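Local coordinates for protein aldehyde dehydrogenase (Anabaena variabilis, PDB 4H7N) that probably oxidises aldehydes to carboxylic acids with NAD+, at residues A102-L106 / A447-K451. Sequence-based numbering, arbitrary orientation.
Sequences APELL and AAGLK
Helix-to-helix apolar packing in the aldehyde dehydrogenase fold joins the C-terminal part of the long helix 82-106 to the short helix 448-451, shortly before strand 454-462. Residues 102-105 are helical; Leu106 N is hydrogen-bonded to Ala102 O (3.0 Å) and Pro103 O (3.3 Å), and the helix is kinked where the N atoms of Pro103 and Glu104 have no bond to the preceding turn. Ala447 leads into the second helix, its O accepting Leu450 N at 2.7 Å and Lys451 N at 3.1 Å. In register, the CA of Leu105 lies 6.8 Å from the CA of Ala447, and the CA of Ala102 7.6 Å from that of Leu450. Ala447 CB meets Leu105 CD2 at 3.7 Å. Ala448 points its CB away, and packs on Lys456 of the second subunit, so this short helix also borders the dimer interface. After Gly449, Leu450 (chi1 t) directs its side chain at the long helix: its CB is 4.0 Å from Leu105 CD1, its CD1 4.3 Å from Ala102 CB, and its CD2 4.0 Å from Leu106 CD2. Leu105 and Leu106 are both mt rotamers. Lys451, chi1 m and chi2 t, bends at chi3 (94°) and chi4 (p) as it reaches across to helix 82-106, bringing its NZ to 2.9 Å from Leu105 O.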
loop_
_atom_site.group_PDB
_atom_site.type_symbol
_atom_site.label_atom_id
_atom_site.label_comp_id
_atom_site.label_asym_id
_atom_site.label_seq_id
_atom_site.Cartn_x
_atom_site.Cartn_y
_atom_site.Cartn_z
ATOM N N ALA A 102 -6.028 -9.189 17.381
ATOM C CA ALA A 102 -7.087 -8.581 16.578
ATOM C C ALA A 102 -8.044 -7.613 17.313
ATOM O O ALA A 102 -8.360 -6.571 16.727
ATOM C CB ALA A 102 -7.871 -9.622 15.822
ATOM N N PRO A 103 -8.515 -7.938 18.541
ATOM C CA PRO A 103 -9.516 -7.034 19.169
ATOM C C PRO A 103 -8.997 -5.616 19.314
ATOM O O PRO A 103 -9.703 -4.656 19.047
ATOM C CB PRO A 103 -9.805 -7.710 20.522
ATOM C CG PRO A 103 -9.569 -9.168 20.214
ATOM C CD PRO A 103 -8.331 -9.164 19.346
ATOM N N GLU A 104 -7.750 -5.486 19.721
ATOM C CA GLU A 104 -7.181 -4.175 19.943
ATOM C C GLU A 104 -7.017 -3.449 18.622
ATOM O O GLU A 104 -7.240 -2.257 18.539
ATOM C CB GLU A 104 -5.862 -4.310 20.626
ATOM C CG GLU A 104 -5.106 -3.027 20.822
ATOM C CD GLU A 104 -3.692 -3.163 20.282
ATOM O OE1 GLU A 104 -3.371 -4.252 19.723
ATOM O OE2 GLU A 104 -2.908 -2.191 20.412
ATOM N N LEU A 105 -6.674 -4.176 17.572
ATOM C CA LEU A 105 -6.478 -3.554 16.264
ATOM C C LEU A 105 -7.782 -3.130 15.624
ATOM O O LEU A 105 -7.763 -2.257 14.765
ATOM C CB LEU A 105 -5.694 -4.502 15.307
ATOM C CG LEU A 105 -4.278 -4.827 15.820
ATOM C CD1 LEU A 105 -3.584 -5.857 14.947
ATOM C CD2 LEU A 105 -3.401 -3.576 15.924
ATOM N N LEU A 106 -8.906 -3.757 15.986
ATOM C CA LEU A 106 -10.171 -3.474 15.331
ATOM C C LEU A 106 -11.088 -2.527 16.119
ATOM O O LEU A 106 -12.183 -2.216 15.678
ATOM C CB LEU A 106 -10.913 -4.744 15.059
ATOM C CG LEU A 106 -10.234 -5.723 14.105
ATOM C CD1 LEU A 106 -11.088 -6.942 14.058
ATOM C CD2 LEU A 106 -10.118 -5.152 12.717
ATOM N N ALA A 447 0.844 -5.314 13.827
ATOM C CA ALA A 447 -0.332 -4.510 13.547
ATOM C C ALA A 447 -0.578 -4.386 12.079
ATOM O O ALA A 447 -1.578 -4.862 11.613
ATOM C CB ALA A 447 -0.199 -3.117 14.153
ATOM N N ALA A 448 0.331 -3.723 11.364
ATOM C CA ALA A 448 0.141 -3.398 9.934
ATOM C C ALA A 448 -0.200 -4.611 9.073
ATOM O O ALA A 448 -0.858 -4.486 8.052
ATOM C CB ALA A 448 1.381 -2.705 9.388
ATOM N N GLY A 449 0.219 -5.792 9.522
ATOM C CA GLY A 449 -0.097 -7.038 8.906
ATOM C C GLY A 449 -1.583 -7.412 8.950
ATOM O O GLY A 449 -2.041 -8.241 8.132
ATOM N N LEU A 450 -2.338 -6.832 9.893
ATOM C CA LEU A 450 -3.758 -7.030 9.897
ATOM C C LEU A 450 -4.431 -5.814 9.305
ATOM O O LEU A 450 -5.379 -5.928 8.581
ATOM C CB LEU A 450 -4.279 -7.326 11.292
ATOM C CG LEU A 450 -5.730 -7.743 11.205
ATOM C CD1 LEU A 450 -5.928 -8.972 12.014
ATOM C CD2 LEU A 450 -6.582 -6.595 11.683
ATOM N N LYS A 451 -3.906 -4.628 9.593
ATOM C CA LYS A 451 -4.546 -3.423 9.131
ATOM C C LYS A 451 -4.524 -3.205 7.639
ATOM O O LYS A 451 -5.390 -2.554 7.079
ATOM C CB LYS A 451 -3.975 -2.243 9.885
ATOM C CG LYS A 451 -4.353 -2.318 11.364
ATOM C CD LYS A 451 -3.869 -1.105 12.155
ATOM C CE LYS A 451 -4.958 -0.037 12.230
ATOM N NZ LYS A 451 -6.106 -0.533 13.043
#